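Local coordinates for protein putative diacylglycerol kinase (Bacillus anthracis, PDB 4WRR) that probably transfers the gamma-phosphate of ATP to diacylglycerol or a related lipid alcohol, as a putative soluble bacterial diacylglycerol kinase, and binds a magnesium ion, at residues K3-K8 and E121-V126; A91-G96 and A112-L117; H135-W140 and D271-S276; N201-G206 and N214-D219; D219-I224 and H254-S259. All blocks are in the same frame, centred on the assembly; numbering follows the deposited sequence.

Contact 1. Residues K3-K8 and E121-V126; sequences KTKFEK and EHVKPV
The carboxylate of E121 takes hold of the N-terminal arm at T4 and K5, one oxygen for each residue. T4 OG1 donates to E121 OE2 at 2.7 Å, and the backbone N of K5 reaches E121 OE1 at 2.9 Å with a nearly straight N-H (171°). Both donors come in on the syn side, somewhat out of the carboxylate plane, so the two bonds together hold the group against rotation. T4 OG1 also works as an acceptor: F6 N meets it at 3.1 Å, closing an ST turn, a double role that suits a threonine hydroxyl. The lysine runs back past E121 in the opposite direction, and a bend at its last torsion (chi4 74°) brings NZ to 2.9 Å from the carbonyl O of E121, the first residue to leave the helical conformation, with positive phi. Alongside the glutamate chain, running the opposite way, lies F6. F6 CE2 is 3.9 Å from E121 CG, while V123 CG2 meets F6 CZ near the ring plane at 3.8 Å; K5 CB sits over the centre of one face. T89 and I294 also touch the buried phenyl ring. The N-terminal arm is thus fastened, just ahead of the first strand of the parallel sheet, to the turn between helix 111-118 and strand 123-131, which joins the parallel alpha/beta sheet to the antiparallel sheet.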
# COMPACT_ATOMS: atom_id res chain seq x y z
N LYS A 3 -4.20 -19.18 16.80
CA LYS A 3 -4.70 -17.89 17.33
C LYS A 3 -3.51 -16.88 17.48
O LYS A 3 -2.90 -16.71 18.57
CB LYS A 3 -5.50 -18.12 18.61
CG LYS A 3 -6.47 -16.98 18.89
CD LYS A 3 -7.68 -17.02 17.95
CE LYS A 3 -8.13 -15.62 17.51
NZ LYS A 3 -7.16 -14.93 16.59
N THR A 4 -3.22 -16.21 16.36
CA THR A 4 -1.93 -15.49 16.14
C THR A 4 -1.90 -14.03 16.58
O THR A 4 -2.90 -13.32 16.49
CB THR A 4 -1.53 -15.53 14.63
OG1 THR A 4 -0.22 -14.95 14.44
CG2 THR A 4 -2.57 -14.78 13.76
N LYS A 5 -0.73 -13.58 17.03
CA LYS A 5 -0.53 -12.18 17.39
C LYS A 5 -0.15 -11.34 16.17
O LYS A 5 -0.09 -10.13 16.26
CB LYS A 5 0.57 -11.99 18.45
CG LYS A 5 0.60 -12.89 19.68
CD LYS A 5 1.89 -12.67 20.44
CE LYS A 5 1.85 -13.12 21.91
NZ LYS A 5 1.89 -14.58 22.08
N PHE A 6 0.16 -11.98 15.04
CA PHE A 6 0.79 -11.29 13.91
C PHE A 6 0.03 -11.54 12.59
O PHE A 6 0.34 -12.47 11.85
CB PHE A 6 2.25 -11.76 13.79
CG PHE A 6 3.03 -11.68 15.07
CD1 PHE A 6 3.19 -10.47 15.71
CD2 PHE A 6 3.60 -12.82 15.62
CE1 PHE A 6 3.89 -10.38 16.90
CE2 PHE A 6 4.33 -12.74 16.80
CZ PHE A 6 4.47 -11.52 17.45
N GLU A 7 -0.89 -10.66 12.25
CA GLU A 7 -1.66 -10.82 11.02
C GLU A 7 -0.77 -10.69 9.78
O GLU A 7 -0.90 -11.44 8.85
CB GLU A 7 -2.83 -9.82 10.99
CG GLU A 7 -3.75 -10.01 9.77
CD GLU A 7 -4.80 -8.91 9.52
OE1 GLU A 7 -5.78 -9.23 8.80
OE2 GLU A 7 -4.65 -7.74 9.99
N LYS A 8 0.16 -9.73 9.76
CA LYS A 8 1.07 -9.53 8.65
C LYS A 8 2.51 -9.51 9.11
O LYS A 8 2.83 -8.89 10.11
CB LYS A 8 0.78 -8.22 7.95
CG LYS A 8 -0.66 -8.07 7.52
CD LYS A 8 -0.87 -6.86 6.60
CE LYS A 8 -2.30 -6.89 6.08
NZ LYS A 8 -2.50 -5.83 5.08
N GLU A 121 5.85 -17.55 18.71
CA GLU A 121 5.27 -16.26 19.05
C GLU A 121 5.44 -15.83 20.53
O GLU A 121 4.60 -15.15 21.08
CB GLU A 121 3.78 -16.21 18.65
CG GLU A 121 3.52 -16.49 17.16
CD GLU A 121 2.12 -16.12 16.68
OE1 GLU A 121 1.31 -15.60 17.49
OE2 GLU A 121 1.82 -16.33 15.48
N HIS A 122 6.57 -16.17 21.14
CA HIS A 122 6.86 -15.71 22.49
C HIS A 122 7.52 -14.37 22.46
O HIS A 122 8.54 -14.20 21.80
CB HIS A 122 7.78 -16.67 23.19
CG HIS A 122 7.22 -18.05 23.28
ND1 HIS A 122 6.03 -18.33 23.92
CD2 HIS A 122 7.71 -19.23 22.84
CE1 HIS A 122 5.78 -19.63 23.83
NE2 HIS A 122 6.81 -20.20 23.21
N VAL A 123 6.92 -13.41 23.14
CA VAL A 123 7.30 -12.02 23.01
C VAL A 123 7.61 -11.46 24.42
O VAL A 123 6.92 -11.77 25.36
CB VAL A 123 6.13 -11.27 22.34
CG1 VAL A 123 6.17 -9.78 22.61
CG2 VAL A 123 6.11 -11.53 20.84
N LYS A 124 8.61 -10.61 24.51
CA LYS A 124 8.80 -9.82 25.71
C LYS A 124 9.27 -8.41 25.40
O LYS A 124 9.86 -8.18 24.36
CB LYS A 124 9.83 -10.48 26.63
CG LYS A 124 11.28 -10.42 26.13
CD LYS A 124 12.14 -11.08 27.20
CE LYS A 124 13.58 -10.65 27.24
NZ LYS A 124 14.16 -10.99 28.57
N PRO A 125 9.03 -7.48 26.33
CA PRO A 125 9.46 -6.11 26.20
C PRO A 125 10.94 -6.03 26.36
O PRO A 125 11.53 -6.74 27.16
CB PRO A 125 8.80 -5.40 27.38
CG PRO A 125 7.67 -6.24 27.76
CD PRO A 125 8.10 -7.65 27.45
N VAL A 126 11.54 -5.12 25.62
CA VAL A 126 12.98 -4.94 25.69
C VAL A 126 13.29 -3.46 25.80
O VAL A 126 12.73 -2.67 25.06
CB VAL A 126 13.59 -5.59 24.45
CG1 VAL A 126 14.99 -5.10 24.18
CG2 VAL A 126 13.62 -7.11 24.66

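Contact 2. Residues A91-G96 and A112-L117; sequences AIIPGG and AEAAKL
Strand 91-94 and helix 112-117 run nearly antiparallel, their axes 166° apart in direction and 7.8 Å apart at closest approach, with the CA atoms of I93 and A114 5.5 Å from each other. This is the helix-on-sheet packing of an alpha/beta domain, here at an outermost strand of the parallel sheet in the diacylglycerol kinase catalytic domain. So short a separation needs small residues on the helix, and A114 and A115 supply them: each offers a single methyl, with no longer chain to hold the backbones apart. I93 meets both with different branches. Its CG2, anti to the backbone N, comes to 4.1 Å from A114 CB, whereas the chain through CG1 is extended (chi2 172°) and carries CD1 to 4.2 Å from A115 CB. I29 of helix 22-36 touches both I93 and A115, and I118 also packs on I93, so the isoleucine fills a seam between two helices and the sheet. A beta-branched residue suits this place, being at home in a strand and having two arms for two neighbours. P94, the last strand residue before the glycines G95 and G96, adds its ring from the strand end: P94 CD rests 3.6 Å from the methyl CB of A114.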
# COMPACT_ATOMS: atom_id res chain seq x y z
N ALA A 91 11.99 -9.58 15.43
CA ALA A 91 12.65 -10.85 15.68
C ALA A 91 13.93 -10.96 14.87
O ALA A 91 14.06 -10.35 13.81
CB ALA A 91 11.74 -12.00 15.32
N ILE A 92 14.85 -11.75 15.38
CA ILE A 92 16.15 -11.89 14.78
C ILE A 92 16.40 -13.34 14.41
O ILE A 92 16.27 -14.23 15.25
CB ILE A 92 17.30 -11.47 15.73
CG1 ILE A 92 17.13 -10.02 16.14
CG2 ILE A 92 18.66 -11.63 15.07
CD1 ILE A 92 17.98 -9.65 17.35
N ILE A 93 16.83 -13.55 13.17
CA ILE A 93 17.42 -14.80 12.75
C ILE A 93 18.89 -14.49 12.55
O ILE A 93 19.26 -13.70 11.66
CB ILE A 93 16.78 -15.34 11.45
CG1 ILE A 93 15.31 -15.64 11.67
CG2 ILE A 93 17.47 -16.63 11.01
CD1 ILE A 93 14.52 -16.00 10.42
N PRO A 94 19.75 -15.11 13.34
CA PRO A 94 21.14 -14.71 13.36
C PRO A 94 21.96 -15.12 12.12
O PRO A 94 22.28 -16.28 11.94
CB PRO A 94 21.67 -15.41 14.61
CG PRO A 94 20.82 -16.64 14.73
CD PRO A 94 19.47 -16.25 14.23
N GLY A 95 22.33 -14.15 11.32
CA GLY A 95 22.99 -14.39 10.08
C GLY A 95 24.40 -13.85 10.02
O GLY A 95 25.02 -13.88 8.96
N GLY A 96 24.95 -13.39 11.14
CA GLY A 96 26.37 -13.04 11.20
C GLY A 96 27.09 -14.07 12.06
O GLY A 96 26.58 -15.16 12.32
N ALA A 112 17.62 -22.39 11.04
CA ALA A 112 16.32 -23.10 10.93
C ALA A 112 15.60 -23.14 12.28
O ALA A 112 14.38 -22.93 12.36
CB ALA A 112 16.50 -24.53 10.40
N GLU A 113 16.35 -23.38 13.34
CA GLU A 113 15.76 -23.37 14.69
C GLU A 113 15.35 -21.96 15.10
O GLU A 113 14.31 -21.81 15.69
CB GLU A 113 16.72 -24.01 15.72
CG GLU A 113 16.94 -25.51 15.51
CD GLU A 113 15.65 -26.32 15.68
OE1 GLU A 113 14.93 -26.10 16.69
OE2 GLU A 113 15.32 -27.15 14.79
N ALA A 114 16.11 -20.94 14.72
CA ALA A 114 15.70 -19.56 15.00
C ALA A 114 14.38 -19.19 14.32
O ALA A 114 13.50 -18.56 14.92
CB ALA A 114 16.78 -18.59 14.59
N ALA A 115 14.19 -19.66 13.06
CA ALA A 115 12.95 -19.43 12.32
C ALA A 115 11.76 -20.14 12.99
O ALA A 115 10.69 -19.52 13.16
CB ALA A 115 13.11 -19.89 10.89
N LYS A 116 11.92 -21.42 13.36
CA LYS A 116 10.86 -22.16 14.06
C LYS A 116 10.43 -21.44 15.36
O LYS A 116 9.28 -21.45 15.71
CB LYS A 116 11.34 -23.55 14.51
CG LYS A 116 11.49 -24.72 13.58
CD LYS A 116 12.05 -25.91 14.45
CE LYS A 116 11.49 -27.31 14.13
NZ LYS A 116 12.15 -27.96 12.96
N LEU A 117 11.40 -20.92 16.10
CA LEU A 117 11.15 -20.25 17.37
C LEU A 117 10.17 -19.12 17.15
O LEU A 117 9.25 -18.91 17.94
CB LEU A 117 12.46 -19.70 17.95
CG LEU A 117 12.29 -18.84 19.20
CD1 LEU A 117 11.74 -19.66 20.36
CD2 LEU A 117 13.61 -18.22 19.61

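Contact 3. Residues H135-W140 and D271-S276; sequences HFLNFW and DTDGES
D273 reaches from the loop after strand 271-272 into the bend at L137 and N138, where the chain passes from strand 134-136 to strand 139-142 and so from one antiparallel sheet of the C-terminal beta-sandwich-like domain to the other. Its CB stands 4.2 Å from N138 ND2, and CG, anti to the carbonyl carbon (chi1 -59°), carries the carboxylate to three consecutive backbone N-H groups. OD2 accepts from L137 N at 2.8 Å; OD1 accepts from F139 N at 3.1 Å, nearly in line with its own C-O bond. N138 N lies between them, and its N-H is bifurcated, with OD1 at 3.1 Å and OD2 at 3.2 Å. Each oxygen therefore has two donors, which fixes the rotation of a buried carboxylate. Aspartate fits because its short chain leaves the oxygens little freedom to stray. Next door, the backbone of T272 lies over one face of the F139 ring, with T272 CA 4.2 Å from the ring centroid in a CH-pi contact. The threonine hydroxyl, anti to its own N, turns to the neighbouring strand 139-142: T272 OG1 donates to F139 O at 2.9 Å, in the carbonyl plane.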
# COMPACT_ATOMS: atom_id res chain seq x y z
N HIS A 135 20.09 5.40 18.92
CA HIS A 135 19.67 4.22 19.69
C HIS A 135 20.61 3.02 19.67
O HIS A 135 21.33 2.81 18.69
CB HIS A 135 18.31 3.77 19.25
CG HIS A 135 17.26 4.82 19.38
ND1 HIS A 135 16.99 5.73 18.37
CD2 HIS A 135 16.41 5.12 20.39
CE1 HIS A 135 16.03 6.54 18.77
NE2 HIS A 135 15.65 6.17 19.98
N PHE A 136 20.63 2.26 20.75
CA PHE A 136 21.35 0.99 20.72
C PHE A 136 20.73 -0.04 21.63
O PHE A 136 19.96 0.29 22.54
CB PHE A 136 22.82 1.17 21.05
CG PHE A 136 23.10 1.66 22.45
CD1 PHE A 136 23.11 3.01 22.72
CD2 PHE A 136 23.37 0.78 23.47
CE1 PHE A 136 23.37 3.46 24.03
CE2 PHE A 136 23.66 1.22 24.75
CZ PHE A 136 23.66 2.57 25.03
N LEU A 137 21.03 -1.29 21.33
CA LEU A 137 20.54 -2.46 22.06
C LEU A 137 21.61 -3.15 22.88
O LEU A 137 21.31 -3.70 23.94
CB LEU A 137 19.97 -3.51 21.09
CG LEU A 137 18.63 -3.21 20.47
CD1 LEU A 137 18.26 -4.32 19.51
CD2 LEU A 137 17.56 -3.06 21.54
N ASN A 138 22.84 -3.17 22.37
CA ASN A 138 23.93 -3.90 23.05
C ASN A 138 24.77 -3.01 23.94
O ASN A 138 24.79 -3.21 25.15
CB ASN A 138 24.82 -4.61 22.03
CG ASN A 138 24.08 -5.67 21.26
OD1 ASN A 138 23.34 -6.47 21.85
ND2 ASN A 138 24.27 -5.70 19.94
N PHE A 139 25.48 -2.05 23.37
CA PHE A 139 26.42 -1.25 24.14
C PHE A 139 26.80 0.07 23.51
O PHE A 139 26.66 0.26 22.31
CB PHE A 139 27.74 -2.04 24.35
CG PHE A 139 28.62 -2.09 23.14
CD1 PHE A 139 28.41 -3.05 22.16
CD2 PHE A 139 29.64 -1.17 22.95
CE1 PHE A 139 29.20 -3.09 21.03
CE2 PHE A 139 30.43 -1.21 21.82
CZ PHE A 139 30.21 -2.17 20.85
N TRP A 140 27.40 0.90 24.35
CA TRP A 140 28.03 2.16 23.98
C TRP A 140 29.38 2.09 24.64
O TRP A 140 29.46 1.66 25.80
CB TRP A 140 27.22 3.31 24.59
CG TRP A 140 27.76 4.74 24.45
CD1 TRP A 140 27.28 5.70 23.64
CD2 TRP A 140 28.84 5.35 25.19
NE1 TRP A 140 28.00 6.86 23.78
CE2 TRP A 140 28.96 6.68 24.73
CE3 TRP A 140 29.73 4.91 26.18
CZ2 TRP A 140 29.92 7.55 25.21
CZ3 TRP A 140 30.69 5.78 26.65
CH2 TRP A 140 30.78 7.08 26.16
N ASP A 271 32.06 3.73 19.97
CA ASP A 271 31.69 2.50 19.32
C ASP A 271 30.37 2.04 19.91
O ASP A 271 30.10 2.21 21.10
CB ASP A 271 32.76 1.44 19.49
CG ASP A 271 34.01 1.70 18.60
OD1 ASP A 271 34.21 2.82 18.07
OD2 ASP A 271 34.79 0.78 18.38
N THR A 272 29.54 1.47 19.04
CA THR A 272 28.23 0.95 19.44
C THR A 272 27.86 -0.29 18.61
O THR A 272 28.72 -0.90 17.99
CB THR A 272 27.16 2.05 19.39
OG1 THR A 272 25.91 1.54 19.87
CG2 THR A 272 27.00 2.60 18.00
N ASP A 273 26.59 -0.66 18.61
CA ASP A 273 26.17 -1.93 17.98
C ASP A 273 26.65 -2.13 16.55
O ASP A 273 26.84 -3.25 16.13
CB ASP A 273 24.65 -2.05 17.96
CG ASP A 273 24.02 -1.99 19.33
OD1 ASP A 273 24.71 -1.78 20.35
OD2 ASP A 273 22.78 -2.12 19.37
N GLY A 274 26.79 -1.04 15.80
CA GLY A 274 27.31 -1.08 14.43
C GLY A 274 27.81 0.29 13.98
O GLY A 274 28.01 1.17 14.81
N GLU A 275 27.95 0.48 12.66
CA GLU A 275 28.55 1.72 12.12
C GLU A 275 27.77 2.94 12.56
O GLU A 275 26.55 2.97 12.50
CB GLU A 275 28.64 1.69 10.58
N SER A 276 28.49 3.99 12.94
CA SER A 276 27.87 5.19 13.49
C SER A 276 28.86 6.37 13.50
O SER A 276 30.05 6.18 13.27
CB SER A 276 27.34 4.88 14.89
OG SER A 276 27.55 5.92 15.80

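Contact 4. Residues N201-G206 and N214-D219; sequences NGEYLG and NVKCDD. With MG (magnesium ion), chain E.
E203 lies along the backbone of V215 and C217 and forms the dense side of this contact. With chi1 near -60° and an extended chain beyond CG, its methylene CG passes 3.2 Å from V215 O, and OE1 then accepts from C217 N at 3.0 Å through the anti lone pair, over a nearly straight N-H (167°). V215 fills the other end: CG1, anti to the backbone N, nestles between two carbonyls, 3.2 Å from G202 O and 3.5 Å from N201 O. A compact valine fits here, and G202 brings no side chain to the junction. Both segments belong to the YegS-type beta-sandwich-like domain, and the loop 214-219 wraps around a magnesium ion, to which K216 gives its carbonyl O (2.2 Å) and D219 its OD1; T221 O completes the protein ligands. Water takes over on this looser side. One metal-bound water donates to N201 OD1, linking 201-206 to the ion without direct ligation, while the ND2 of that asparagine is held by L137 O and D127 O. Another coordinated water accepts from K216 N and donates to D219 OD2. Away from the metal, a further water bridges E203 OE1 and D218 OD1, two acidic oxygens 4.4 Å apart, donating to both; D218 OD2 has a salt bridge with K124. The exposed ammonium of K216 approaches E203 without forming a salt bridge, K216 NZ staying 4.5 Å from OE2.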
# COMPACT_ATOMS: atom_id res chain seq x y z
N ASN A 201 23.65 -2.60 27.73
CA ASN A 201 22.26 -3.00 27.73
C ASN A 201 22.05 -4.48 27.31
O ASN A 201 21.12 -5.12 27.79
CB ASN A 201 21.49 -2.13 26.74
CG ASN A 201 19.99 -2.29 26.88
OD1 ASN A 201 19.44 -2.02 27.95
ND2 ASN A 201 19.33 -2.77 25.80
N GLY A 202 22.94 -5.02 26.48
CA GLY A 202 22.88 -6.43 26.08
C GLY A 202 23.44 -7.41 27.08
O GLY A 202 24.34 -7.05 27.87
N GLU A 203 22.88 -8.61 27.12
CA GLU A 203 23.33 -9.66 28.02
C GLU A 203 24.52 -10.44 27.45
O GLU A 203 25.17 -11.19 28.17
CB GLU A 203 22.14 -10.55 28.44
CG GLU A 203 21.03 -9.74 29.16
CD GLU A 203 19.75 -10.48 29.46
OE1 GLU A 203 18.68 -9.82 29.59
OE2 GLU A 203 19.77 -11.72 29.60
N TYR A 204 24.82 -10.23 26.15
CA TYR A 204 25.98 -10.83 25.49
C TYR A 204 26.70 -9.75 24.77
O TYR A 204 26.09 -8.88 24.16
CB TYR A 204 25.57 -11.91 24.51
CG TYR A 204 25.15 -13.21 25.14
CD1 TYR A 204 23.97 -13.33 25.79
CD2 TYR A 204 25.97 -14.34 25.04
CE1 TYR A 204 23.57 -14.53 26.37
CE2 TYR A 204 25.58 -15.56 25.59
CZ TYR A 204 24.38 -15.64 26.27
OH TYR A 204 23.95 -16.82 26.83
N LEU A 205 28.02 -9.77 24.85
CA LEU A 205 28.85 -8.83 24.14
C LEU A 205 30.01 -9.62 23.52
O LEU A 205 30.71 -10.36 24.20
CB LEU A 205 29.43 -7.75 25.08
CG LEU A 205 28.49 -6.76 25.74
CD1 LEU A 205 29.28 -5.83 26.66
CD2 LEU A 205 27.75 -5.93 24.73
N GLY A 206 30.24 -9.41 22.24
CA GLY A 206 31.29 -10.13 21.55
C GLY A 206 31.11 -11.62 21.42
O GLY A 206 32.06 -12.34 21.31
N ASN A 214 25.96 -8.93 35.36
CA ASN A 214 24.55 -8.87 35.69
C ASN A 214 23.73 -7.85 34.90
O ASN A 214 22.82 -7.22 35.46
CB ASN A 214 24.39 -8.63 37.20
CG ASN A 214 25.14 -9.70 38.03
OD1 ASN A 214 26.09 -9.38 38.72
ND2 ASN A 214 24.73 -10.94 37.92
N VAL A 215 24.09 -7.68 33.63
CA VAL A 215 23.31 -6.87 32.71
C VAL A 215 22.02 -7.59 32.30
O VAL A 215 22.01 -8.80 32.08
CB VAL A 215 24.13 -6.50 31.51
CG1 VAL A 215 23.28 -5.71 30.52
CG2 VAL A 215 25.33 -5.71 31.95
N LYS A 216 20.90 -6.87 32.30
CA LYS A 216 19.64 -7.38 31.81
C LYS A 216 19.12 -6.34 30.84
O LYS A 216 19.21 -5.15 31.11
CB LYS A 216 18.64 -7.57 32.94
CG LYS A 216 19.06 -8.59 33.99
CD LYS A 216 18.99 -10.02 33.42
CE LYS A 216 19.72 -11.03 34.31
NZ LYS A 216 19.33 -12.45 34.05
N CYS A 217 18.56 -6.81 29.71
CA CYS A 217 18.06 -5.90 28.68
C CYS A 217 16.65 -5.33 29.01
O CYS A 217 16.13 -4.58 28.24
CB CYS A 217 18.01 -6.60 27.31
SG CYS A 217 16.73 -7.90 27.23
N ASP A 218 16.04 -5.73 30.11
CA ASP A 218 14.65 -5.32 30.43
C ASP A 218 14.43 -4.93 31.90
O ASP A 218 13.32 -5.01 32.40
CB ASP A 218 13.71 -6.47 30.07
CG ASP A 218 14.11 -7.80 30.70
OD1 ASP A 218 15.17 -7.88 31.38
OD2 ASP A 218 13.37 -8.80 30.46
N ASP A 219 15.49 -4.56 32.62
CA ASP A 219 15.35 -4.21 34.03
C ASP A 219 15.21 -2.70 34.27
O ASP A 219 15.20 -2.28 35.41
CB ASP A 219 16.49 -4.78 34.87
CG ASP A 219 17.82 -4.15 34.56
OD1 ASP A 219 17.93 -3.38 33.57
OD2 ASP A 219 18.79 -4.47 35.28
MG MG E . 19.59 -3.08 31.91
O HOH W 1 18.03 -2.31 30.48
O HOH W 2 16.23 -10.31 30.88
O HOH W 3 20.83 -4.21 33.67
O HOH W 4 21.68 -2.50 31.45

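Contact 5. Residues D219-I224 and H254-S259; sequences DGTLDI and HVKAKS. With MG (magnesium ion), chain E.
D223 and K256 lie side by side on one face of two antiparallel strands, and D223 OD2 is the acceptor at the centre of the polar cluster. K256 NZ forms a salt bridge with it at 2.6 Å, on the syn lone pair. H254 NE2 donates to the anti lone pair at 2.7 Å, almost in the imidazole plane, with carboxylate and ring nearly coplanar (27° apart). This one oxygen is thus gripped on both its lone pairs. The lysine bends at its end (chi4 40°) to set NZ there. One step outward, N214 O takes a second bond from that ammonium, and D246 OD1 accepts from H254 ND1, which helps hold the imidazole in place. The other oxygen, D223 OD1, turns to the magnesium ion and accepts from two metal-bound waters; on the ion itself, T221 O from the same segment is a ligand at 2.2 Å. Behind this site is a regular antiparallel beta pairing at the edge of a sheet in the sandwich domain: L222 pairs with A257 and I224 with V255 as hydrogen-bonded pairs, D223 with K256 as a non-hydrogen-bonded one. The opposite face carries L222, I224, V255 and A257, where I224 CD1 lies 4.0 Å from V255 CG1 and 4.2 Å from A257 CB, with Y185 and I260 beyond. At the turn, G220 adopts positive phi, a conformation glycine accepts readily, and T221 CG2 rests on the K258 chain, 3.9 Å from its CE.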
# COMPACT_ATOMS: atom_id res chain seq x y z
N ASP A 219 15.49 -4.56 32.62
CA ASP A 219 15.35 -4.21 34.03
C ASP A 219 15.21 -2.70 34.27
O ASP A 219 15.20 -2.28 35.41
CB ASP A 219 16.49 -4.78 34.87
CG ASP A 219 17.82 -4.15 34.56
OD1 ASP A 219 17.93 -3.38 33.57
OD2 ASP A 219 18.79 -4.47 35.28
N GLY A 220 15.11 -1.90 33.21
CA GLY A 220 14.83 -0.48 33.33
C GLY A 220 16.00 0.39 33.74
O GLY A 220 15.80 1.55 33.97
N THR A 221 17.22 -0.17 33.85
CA THR A 221 18.43 0.61 34.08
C THR A 221 19.56 0.16 33.17
O THR A 221 19.54 -0.96 32.65
CB THR A 221 18.99 0.50 35.52
OG1 THR A 221 19.28 -0.89 35.85
CG2 THR A 221 18.04 1.01 36.50
N LEU A 222 20.53 1.04 32.97
CA LEU A 222 21.71 0.75 32.21
C LEU A 222 22.88 0.52 33.15
O LEU A 222 22.81 0.90 34.30
CB LEU A 222 22.04 1.91 31.31
CG LEU A 222 21.10 2.05 30.11
CD1 LEU A 222 21.32 3.41 29.49
CD2 LEU A 222 21.37 0.95 29.08
N ASP A 223 23.92 -0.12 32.64
CA ASP A 223 25.08 -0.49 33.44
C ASP A 223 26.30 0.25 32.95
O ASP A 223 26.65 0.14 31.79
CB ASP A 223 25.34 -2.00 33.34
CG ASP A 223 24.43 -2.81 34.23
OD1 ASP A 223 23.24 -2.96 33.90
OD2 ASP A 223 24.91 -3.27 35.31
N ILE A 224 26.89 1.06 33.83
CA ILE A 224 28.12 1.78 33.54
C ILE A 224 29.30 0.92 34.05
O ILE A 224 29.26 0.46 35.17
CB ILE A 224 28.15 3.13 34.27
CG1 ILE A 224 26.93 4.00 33.88
CG2 ILE A 224 29.44 3.86 33.94
CD1 ILE A 224 26.76 5.20 34.76
N HIS A 254 31.63 0.03 38.50
CA HIS A 254 30.45 -0.50 37.87
C HIS A 254 29.24 -0.10 38.68
O HIS A 254 29.13 -0.43 39.85
CB HIS A 254 30.53 -2.02 37.80
CG HIS A 254 29.28 -2.66 37.32
ND1 HIS A 254 28.81 -3.85 37.82
CD2 HIS A 254 28.38 -2.28 36.39
CE1 HIS A 254 27.68 -4.16 37.23
NE2 HIS A 254 27.39 -3.22 36.36
N VAL A 255 28.30 0.58 38.03
CA VAL A 255 27.10 1.01 38.70
C VAL A 255 25.94 1.01 37.73
O VAL A 255 26.12 1.16 36.51
CB VAL A 255 27.30 2.41 39.36
CG1 VAL A 255 27.34 3.50 38.30
CG2 VAL A 255 26.21 2.68 40.38
N LYS A 256 24.74 0.82 38.27
CA LYS A 256 23.51 0.90 37.49
C LYS A 256 22.89 2.32 37.58
O LYS A 256 22.85 2.89 38.66
CB LYS A 256 22.52 -0.16 37.98
CG LYS A 256 22.88 -1.58 37.50
CD LYS A 256 21.84 -2.59 38.01
CE LYS A 256 21.76 -3.89 37.19
NZ LYS A 256 23.07 -4.44 36.75
N ALA A 257 22.44 2.85 36.45
CA ALA A 257 21.80 4.16 36.40
C ALA A 257 20.89 4.32 35.16
O ALA A 257 21.10 3.67 34.15
CB ALA A 257 22.87 5.22 36.39
N LYS A 258 19.92 5.23 35.24
CA LYS A 258 18.96 5.49 34.15
C LYS A 258 19.28 6.67 33.23
O LYS A 258 18.95 6.63 32.05
CB LYS A 258 17.58 5.73 34.74
CG LYS A 258 17.19 4.72 35.80
CD LYS A 258 15.70 4.70 36.07
CE LYS A 258 15.38 3.72 37.19
NZ LYS A 258 13.93 3.39 37.22
N SER A 259 19.89 7.73 33.78
CA SER A 259 20.19 8.96 33.03
C SER A 259 21.65 9.25 33.20
O SER A 259 22.11 9.45 34.32
CB SER A 259 19.39 10.15 33.59
OG SER A 259 18.39 10.60 32.68
MG MG E . 19.59 -3.08 31.91
O HOH W 3 20.83 -4.21 33.67
O HOH W 4 21.68 -2.50 31.45
O HOH W 1 18.03 -2.31 30.48

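From the N terminus, contact 1 closes a loop of over a hundred residues, bringing 3-8 to the start of strand 123-131; contact 2 is nested within it and sets a helix against the parallel sheet. After this loop ends, contact 3 opens, joining 135-140 to 271-276 and enclosing contacts 4 and 5. These two follow in series, share D219 and meet at the magnesium ion. Contacts 3 and 5 reach the same five-stranded antiparallel sheet, while contacts 1 and 3 reach the six-stranded one through the neighbouring strands 123-131 and 134-136. Contact 4 touches contact 3 through N201 and contact 1 through D218, so it links the two large loops.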